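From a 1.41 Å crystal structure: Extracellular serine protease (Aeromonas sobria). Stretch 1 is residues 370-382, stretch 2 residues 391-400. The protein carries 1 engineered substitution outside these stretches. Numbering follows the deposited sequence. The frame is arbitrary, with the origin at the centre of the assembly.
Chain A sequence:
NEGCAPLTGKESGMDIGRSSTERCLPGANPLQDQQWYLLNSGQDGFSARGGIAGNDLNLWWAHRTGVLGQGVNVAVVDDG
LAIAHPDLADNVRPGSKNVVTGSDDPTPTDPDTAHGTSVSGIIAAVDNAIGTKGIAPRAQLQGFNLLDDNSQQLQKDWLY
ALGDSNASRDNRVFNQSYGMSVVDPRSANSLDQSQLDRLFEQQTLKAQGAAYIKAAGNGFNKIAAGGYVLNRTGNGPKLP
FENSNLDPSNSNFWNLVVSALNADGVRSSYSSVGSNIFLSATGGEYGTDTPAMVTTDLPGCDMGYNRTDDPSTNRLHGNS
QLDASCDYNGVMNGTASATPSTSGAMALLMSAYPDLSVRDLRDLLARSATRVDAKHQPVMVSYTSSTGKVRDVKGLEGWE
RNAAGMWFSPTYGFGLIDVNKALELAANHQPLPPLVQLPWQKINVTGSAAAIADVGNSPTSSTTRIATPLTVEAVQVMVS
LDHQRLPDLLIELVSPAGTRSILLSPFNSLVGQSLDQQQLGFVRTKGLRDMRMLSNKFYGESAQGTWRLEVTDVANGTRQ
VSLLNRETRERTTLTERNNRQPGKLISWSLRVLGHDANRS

Stretch 1 370-382: TRVDAKHQPVMVS
Stretch 2 391-400: RDVKGLEGWE

V381 and V393 form a hydrogen-bonded pair, V381 N to V393 O at 2.7 Å and V393 N to V381 O at 2.9 Å, with N-H...O angles of 162° and 170°. Their strands, 379-382 and 391-394, run antiparallel, N-to-C directions 148° apart and axes 4.5 Å apart at closest approach. Beyond this pair the register slips by one, and the bulge is read from V379 O, which accepts from both G395 N (2.7 Å) and L396 N (3.3 Å), while V379 N donates to L396 O at 2.9 Å. M380 pairs with K394 (CA-CA 4.5 Å) and S382 with D392 (CA-CA 4.6 Å) at non-hydrogen-bonded positions. G395 lies at phi/psi -100/-25, where the chain turns a corner; an ideal CB there would fall 3.0 Å from V381 CG2, a clash.

In the loop, D373 (phi/psi 52/52) opens a type I turn to H376. D373 O accepts from H376 N at 3.2 Å and from H376 ND1 at 2.8 Å, with the imidazole at chi1 77° (p), chi2 -81°. W399 (chi1 -77°, m; chi2 104°) points toward this loop and donates from NE1 to V372 O at 2.8 Å. Water 1 accepts from W399 N and donates to A374 O and H376 O.

Packing centres on W399, which has 137 Å² covered. R371 CG lies 3.5 Å from the centroid of its six-membered ring, 15° off the normal, a CH-pi contact made by an arginine with chi1 and chi2 both t. The H376 ring meets the indole five-membered ring obliquely, centroids 4.8 Å apart and planes at 75°. V379 and V381 share a sheet face with V393 and L396: V379 CB is 4.3 Å from L396 CB, and V381 CB 4.1 Å from V393 CG2. On the other face, M380 (m, m, m) brings SD to 4.1 Å from K394 CB.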

ATOM      1  N   THR A 370      -5.256 -13.176  13.756  1.00 11.58           N
ATOM      2  CA  THR A 370      -6.399 -14.096  13.765  1.00 11.45           C
ATOM      3  C   THR A 370      -6.674 -14.611  12.361  1.00 11.31           C
ATOM      4  O   THR A 370      -6.749 -13.830  11.397  1.00 11.28           O
ATOM      5  CB  THR A 370      -7.654 -13.379  14.318  1.00 11.75           C
ATOM      6  OG1 THR A 370      -7.354 -12.800  15.592  1.00 12.35           O
ATOM      7  CG2 THR A 370      -8.851 -14.328  14.446  1.00 12.29           C
ATOM      8  N   ARG A 371      -6.823 -15.928  12.251  1.00 11.36           N
ATOM      9  CA  ARG A 371      -7.126 -16.561  10.968  1.00 12.11           C
ATOM     10  C   ARG A 371      -8.622 -16.450  10.639  1.00 12.43           C
ATOM     11  O   ARG A 371      -9.375 -17.426  10.696  1.00 13.35           O
ATOM     12  CB  ARG A 371      -6.641 -18.016  10.973  1.00 12.67           C
ATOM     13  CG  ARG A 371      -6.570 -18.664   9.582  1.00 15.49           C
ATOM     14  CD  ARG A 371      -5.650 -19.895   9.508  1.00 20.48           C
ATOM     15  NE  ARG A 371      -5.713 -20.762  10.689  1.00 25.05           N
ATOM     16  CZ  ARG A 371      -6.350 -21.929  10.756  1.00 27.68           C
ATOM     17  NH1 ARG A 371      -6.996 -22.417   9.703  1.00 29.83           N
ATOM     18  NH2 ARG A 371      -6.338 -22.616  11.890  1.00 29.71           N
ATOM     19  N   VAL A 372      -9.050 -15.235  10.308  1.00 12.08           N
ATOM     20  CA  VAL A 372     -10.439 -14.983   9.939  1.00 12.62           C
ATOM     21  C   VAL A 372     -10.768 -15.663   8.618  1.00 12.02           C
ATOM     22  O   VAL A 372      -9.872 -15.950   7.810  1.00 12.33           O
ATOM     23  CB  VAL A 372     -10.716 -13.476   9.810  1.00 13.15           C
ATOM     24  CG1 VAL A 372     -10.730 -12.816  11.180  1.00 13.85           C
ATOM     25  CG2 VAL A 372      -9.701 -12.815   8.874  1.00 13.70           C
ATOM     26  N   ASP A 373     -12.053 -15.931   8.389  1.00 11.57           N
ATOM     27  CA  ASP A 373     -12.517 -16.463   7.116  1.00 11.93           C
ATOM     28  C   ASP A 373     -11.698 -17.705   6.752  1.00 11.71           C
ATOM     29  O   ASP A 373     -11.179 -17.833   5.637  1.00 12.25           O
ATOM     30  CB  ASP A 373     -12.409 -15.386   6.032  1.00 11.37           C
ATOM     31  CG  ASP A 373     -13.178 -15.727   4.768  1.00 12.54           C
ATOM     32  OD1 ASP A 373     -14.016 -16.653   4.777  1.00 14.55           O
ATOM     33  OD2 ASP A 373     -12.933 -15.045   3.753  1.00 13.26           O
ATOM     34  N   ALA A 374     -11.625 -18.635   7.700  1.00 12.44           N
ATOM     35  CA  ALA A 374     -10.650 -19.724   7.648  1.00 13.45           C
ATOM     36  C   ALA A 374     -10.859 -20.682   6.490  1.00 13.89           C
ATOM     37  O   ALA A 374      -9.922 -21.355   6.063  1.00 14.73           O
ATOM     38  CB  ALA A 374     -10.668 -20.497   8.962  1.00 13.99           C
ATOM     39  N   LYS A 375     -12.083 -20.749   5.986  1.00 14.38           N
ATOM     40  CA  LYS A 375     -12.425 -21.745   4.982  1.00 14.97           C
ATOM     41  C   LYS A 375     -12.539 -21.175   3.573  1.00 14.58           C
ATOM     42  O   LYS A 375     -12.916 -21.897   2.655  1.00 15.46           O
ATOM     43  CB  LYS A 375     -13.736 -22.454   5.348  1.00 15.50           C
ATOM     44  CG  LYS A 375     -13.768 -23.117   6.718  1.00 19.19           C
ATOM     45  CD  LYS A 375     -15.218 -23.316   7.174  1.00 23.74           C
ATOM     46  CE  LYS A 375     -15.898 -21.997   7.566  1.00 26.11           C
ATOM     47  NZ  LYS A 375     -17.326 -22.187   7.926  1.00 28.53           N
ATOM     48  N   HIS A 376     -12.239 -19.891   3.376  1.00 14.17           N
ATOM     49  CA  HIS A 376     -12.428 -19.322   2.037  1.00 14.01           C
ATOM     50  C   HIS A 376     -11.611 -20.103   1.007  1.00 14.39           C
ATOM     51  O   HIS A 376     -10.486 -20.520   1.270  1.00 15.09           O
ATOM     52  CB  HIS A 376     -12.185 -17.805   1.996  1.00 13.60           C
ATOM     53  CG  HIS A 376     -10.741 -17.400   1.999  1.00 11.85           C
ATOM     54  ND1 HIS A 376      -9.983 -17.341   3.150  1.00 11.21           N
ATOM     55  CD2 HIS A 376      -9.927 -16.995   0.994  1.00 11.65           C
ATOM     56  CE1 HIS A 376      -8.759 -16.940   2.851  1.00 11.97           C
ATOM     57  NE2 HIS A 376      -8.701 -16.715   1.550  1.00 12.05           N
ATOM     58  N   GLN A 377     -12.204 -20.308  -0.156  1.00 14.78           N
ATOM     59  CA  GLN A 377     -11.669 -21.242  -1.134  1.00 14.81           C
ATOM     60  C   GLN A 377     -10.657 -20.580  -2.046  1.00 14.23           C
ATOM     61  O   GLN A 377     -10.759 -19.381  -2.313  1.00 14.57           O
ATOM     62  CB  GLN A 377     -12.812 -21.799  -1.995  1.00 15.44           C
ATOM     63  CG  GLN A 377     -13.819 -22.670  -1.243  1.00 18.17           C
ATOM     64  CD  GLN A 377     -13.261 -24.019  -0.822  1.00 21.06           C
ATOM     65  OE1 GLN A 377     -12.375 -24.581  -1.476  1.00 23.42           O
ATOM     66  NE2 GLN A 377     -13.775 -24.548   0.284  1.00 23.43           N
ATOM     67  N   PRO A 378      -9.685 -21.361  -2.549  1.00 13.87           N
ATOM     68  CA  PRO A 378      -8.844 -20.814  -3.617  1.00 13.84           C
ATOM     69  C   PRO A 378      -9.696 -20.499  -4.853  1.00 13.90           C
ATOM     70  O   PRO A 378     -10.766 -21.088  -5.048  1.00 14.54           O
ATOM     71  CB  PRO A 378      -7.860 -21.955  -3.917  1.00 14.25           C
ATOM     72  CG  PRO A 378      -8.553 -23.175  -3.449  1.00 14.97           C
ATOM     73  CD  PRO A 378      -9.381 -22.776  -2.274  1.00 14.16           C
ATOM     74  N   VAL A 379      -9.216 -19.580  -5.679  1.00 13.22           N
ATOM     75  CA  VAL A 379      -9.894 -19.244  -6.919  1.00 13.92           C
ATOM     76  C   VAL A 379      -9.172 -19.927  -8.072  1.00 13.87           C
ATOM     77  O   VAL A 379      -7.975 -19.718  -8.283  1.00 14.18           O
ATOM     78  CB  VAL A 379      -9.941 -17.724  -7.143  1.00 13.71           C
ATOM     79  CG1 VAL A 379     -10.670 -17.410  -8.445  1.00 14.27           C
ATOM     80  CG2 VAL A 379     -10.609 -17.028  -5.959  1.00 15.14           C
ATOM     81  N   MET A 380      -9.907 -20.745  -8.816  1.00 14.47           N
ATOM     82  CA  MET A 380      -9.335 -21.549  -9.885  1.00 15.07           C
ATOM     83  C   MET A 380      -9.540 -20.899 -11.245  1.00 15.18           C
ATOM     84  O   MET A 380     -10.490 -20.148 -11.459  1.00 16.03           O
ATOM     85  CB  MET A 380      -9.958 -22.948  -9.882  1.00 15.77           C
ATOM     86  CG  MET A 380      -9.919 -23.649  -8.533  1.00 16.58           C
ATOM     87  SD  MET A 380      -8.256 -23.825  -7.848  1.00 19.68           S
ATOM     88  CE  MET A 380      -7.599 -25.085  -8.939  1.00 18.91           C
ATOM     89  N   VAL A 381      -8.621 -21.194 -12.155  1.00 15.08           N
ATOM     90  CA  VAL A 381      -8.692 -20.733 -13.532  1.00 15.35           C
ATOM     91  C   VAL A 381      -8.715 -21.957 -14.425  1.00 15.87           C
ATOM     92  O   VAL A 381      -7.855 -22.833 -14.307  1.00 15.72           O
ATOM     93  CB  VAL A 381      -7.469 -19.858 -13.899  1.00 15.02           C
ATOM     94  CG1 VAL A 381      -7.478 -19.484 -15.380  1.00 16.09           C
ATOM     95  CG2 VAL A 381      -7.418 -18.605 -13.024  1.00 15.27           C
ATOM     96  N   SER A 382      -9.713 -22.006 -15.306  1.00 16.27           N
ATOM     97  CA  SER A 382      -9.907 -23.116 -16.229  1.00 17.99           C
ATOM     98  C   SER A 382      -9.532 -22.705 -17.647  1.00 17.42           C
ATOM     99  O   SER A 382      -9.906 -21.624 -18.110  1.00 18.04           O
ATOM    100  CB  SER A 382     -11.368 -23.560 -16.199  1.00 18.52           C
ATOM    101  OG  SER A 382     -11.590 -24.623 -17.101  1.00 22.28           O
ATOM    102  N   ARG A 391      -7.183 -27.887 -18.107  1.00 21.62           N
ATOM    103  CA  ARG A 391      -6.482 -27.602 -16.863  1.00 20.78           C
ATOM    104  C   ARG A 391      -7.326 -26.758 -15.925  1.00 20.39           C
ATOM    105  O   ARG A 391      -8.096 -25.912 -16.365  1.00 20.78           O
ATOM    106  CB  ARG A 391      -5.159 -26.884 -17.139  1.00 20.53           C
ATOM    107  CG  ARG A 391      -4.164 -27.668 -17.989  1.00 20.26           C
ATOM    108  CD  ARG A 391      -2.768 -27.087 -17.862  1.00 19.42           C
ATOM    109  NE  ARG A 391      -2.125 -27.499 -16.616  1.00 18.73           N
ATOM    110  CZ  ARG A 391      -1.265 -26.757 -15.920  1.00 19.02           C
ATOM    111  NH1 ARG A 391      -0.942 -25.533 -16.321  1.00 18.89           N
ATOM    112  NH2 ARG A 391      -0.741 -27.235 -14.800  1.00 19.68           N
ATOM    113  N   ASP A 392      -7.178 -27.023 -14.633  1.00 19.78           N
ATOM    114  CA  ASP A 392      -7.769 -26.214 -13.581  1.00 19.77           C
ATOM    115  C   ASP A 392      -6.639 -25.843 -12.646  1.00 18.86           C
ATOM    116  O   ASP A 392      -6.136 -26.684 -11.895  1.00 19.50           O
ATOM    117  CB  ASP A 392      -8.826 -27.014 -12.820  1.00 20.42           C
ATOM    118  CG  ASP A 392      -9.826 -27.679 -13.734  1.00 23.56           C
ATOM    119  OD1 ASP A 392     -10.399 -26.984 -14.597  1.00 27.75           O
ATOM    120  OD2 ASP A 392     -10.040 -28.901 -13.582  1.00 27.79           O
ATOM    121  N   VAL A 393      -6.215 -24.587 -12.713  1.00 17.79           N
ATOM    122  CA  VAL A 393      -5.063 -24.156 -11.921  1.00 17.01           C
ATOM    123  C   VAL A 393      -5.441 -23.091 -10.914  1.00 15.78           C
ATOM    124  O   VAL A 393      -6.327 -22.284 -11.155  1.00 15.44           O
ATOM    125  CB  VAL A 393      -3.889 -23.661 -12.804  1.00 17.56           C
ATOM    126  CG1 VAL A 393      -3.417 -24.780 -13.746  1.00 18.63           C
ATOM    127  CG2 VAL A 393      -4.259 -22.410 -13.576  1.00 18.48           C
ATOM    128  N   LYS A 394      -4.765 -23.104  -9.772  1.00 15.05           N
ATOM    129  CA  LYS A 394      -5.001 -22.123  -8.727  1.00 14.55           C
ATOM    130  C   LYS A 394      -4.487 -20.747  -9.174  1.00 14.01           C
ATOM    131  O   LYS A 394      -3.313 -20.602  -9.528  1.00 13.83           O
ATOM    132  CB  LYS A 394      -4.323 -22.594  -7.445  1.00 15.18           C
ATOM    133  CG  LYS A 394      -4.564 -21.743  -6.221  1.00 16.36           C
ATOM    134  CD  LYS A 394      -4.227 -22.524  -4.953  1.00 19.67           C
ATOM    135  CE  LYS A 394      -2.777 -22.973  -4.925  1.00 21.92           C
ATOM    136  NZ  LYS A 394      -2.536 -23.923  -3.812  1.00 24.58           N
ATOM    137  N   GLY A 395      -5.388 -19.765  -9.176  1.00 13.68           N
ATOM    138  CA  GLY A 395      -5.072 -18.381  -9.548  1.00 13.01           C
ATOM    139  C   GLY A 395      -4.875 -17.486  -8.334  1.00 12.60           C
ATOM    140  O   GLY A 395      -4.202 -16.449  -8.415  1.00 12.82           O
ATOM    141  N   LEU A 396      -5.495 -17.876  -7.218  1.00 12.30           N
ATOM    142  CA  LEU A 396      -5.328 -17.195  -5.930  1.00 12.31           C
ATOM    143  C   LEU A 396      -5.589 -18.202  -4.827  1.00 11.93           C
ATOM    144  O   LEU A 396      -6.566 -18.918  -4.863  1.00 13.05           O
ATOM    145  CB  LEU A 396      -6.278 -16.004  -5.784  1.00 12.53           C
ATOM    146  CG  LEU A 396      -6.024 -15.098  -4.570  1.00 14.10           C
ATOM    147  CD1 LEU A 396      -4.833 -14.199  -4.816  1.00 15.81           C
ATOM    148  CD2 LEU A 396      -7.261 -14.271  -4.224  1.00 15.36           C
ATOM    149  N   GLU A 397      -4.703 -18.250  -3.839  1.00 11.23           N
ATOM    150  CA  GLU A 397      -4.840 -19.201  -2.746  1.00 10.97           C
ATOM    151  C   GLU A 397      -5.893 -18.774  -1.735  1.00 10.74           C
ATOM    152  O   GLU A 397      -6.275 -17.597  -1.660  1.00 11.51           O
ATOM    153  CB  GLU A 397      -3.504 -19.372  -2.004  1.00 11.29           C
ATOM    154  CG  GLU A 397      -2.321 -19.677  -2.916  1.00 12.13           C
ATOM    155  CD  GLU A 397      -1.507 -18.448  -3.308  1.00 11.98           C
ATOM    156  OE1 GLU A 397      -2.083 -17.368  -3.586  1.00 11.84           O
ATOM    157  OE2 GLU A 397      -0.265 -18.577  -3.346  1.00 12.18           O
ATOM    158  N   GLY A 398      -6.358 -19.755  -0.965  1.00 11.11           N
ATOM    159  CA  GLY A 398      -7.033 -19.491   0.295  1.00 10.96           C
ATOM    160  C   GLY A 398      -5.966 -19.509   1.379  1.00 10.74           C
ATOM    161  O   GLY A 398      -4.801 -19.202   1.115  1.00 12.56           O
ATOM    162  N   TRP A 399      -6.339 -19.883   2.601  1.00 10.43           N
ATOM    163  CA  TRP A 399      -5.358 -20.041   3.678  1.00 10.55           C
ATOM    164  C   TRP A 399      -4.483 -21.261   3.462  1.00 10.85           C
ATOM    165  O   TRP A 399      -4.984 -22.356   3.186  1.00 11.60           O
ATOM    166  CB  TRP A 399      -6.060 -20.197   5.020  1.00 10.50           C
ATOM    167  CG  TRP A 399      -6.581 -18.922   5.586  1.00  9.98           C
ATOM    168  CD1 TRP A 399      -7.880 -18.508   5.609  1.00 11.09           C
ATOM    169  CD2 TRP A 399      -5.809 -17.885   6.204  1.00  9.68           C
ATOM    170  NE1 TRP A 399      -7.971 -17.281   6.217  1.00 11.13           N
ATOM    171  CE2 TRP A 399      -6.715 -16.875   6.594  1.00 10.03           C
ATOM    172  CE3 TRP A 399      -4.444 -17.720   6.488  1.00 10.65           C
ATOM    173  CZ2 TRP A 399      -6.305 -15.712   7.243  1.00 10.84           C
ATOM    174  CZ3 TRP A 399      -4.035 -16.564   7.137  1.00 10.92           C
ATOM    175  CH2 TRP A 399      -4.968 -15.570   7.509  1.00 10.34           C
ATOM    176  N   GLU A 400      -3.179 -21.059   3.624  1.00 10.73           N
ATOM    177  CA  GLU A 400      -2.190 -22.139   3.564  1.00 11.21           C
ATOM    178  C   GLU A 400      -1.158 -21.974   4.673  1.00 11.62           C
ATOM    179  O   GLU A 400      -0.865 -20.855   5.115  1.00 13.06           O
ATOM    180  CB  GLU A 400      -1.503 -22.185   2.196  1.00 11.13           C
ATOM    181  CG  GLU A 400      -2.498 -22.443   1.060  1.00 12.78           C
ATOM    182  CD  GLU A 400      -1.877 -22.453  -0.319  1.00 15.03           C
ATOM    183  OE1 GLU A 400      -0.649 -22.294  -0.417  1.00 16.50           O
ATOM    184  OE2 GLU A 400      -2.617 -22.632  -1.310  1.00 16.02           O
TER
HETATM  185  O   HOH W   1      -8.839 -21.011   3.369  1.00 16.33           O
HETATM  186  O   HOH W   2      -6.624 -15.499   0.156  1.00 11.65           O
HETATM  187  O   HOH W   3      -9.081 -17.152  -2.510  1.00 15.64           O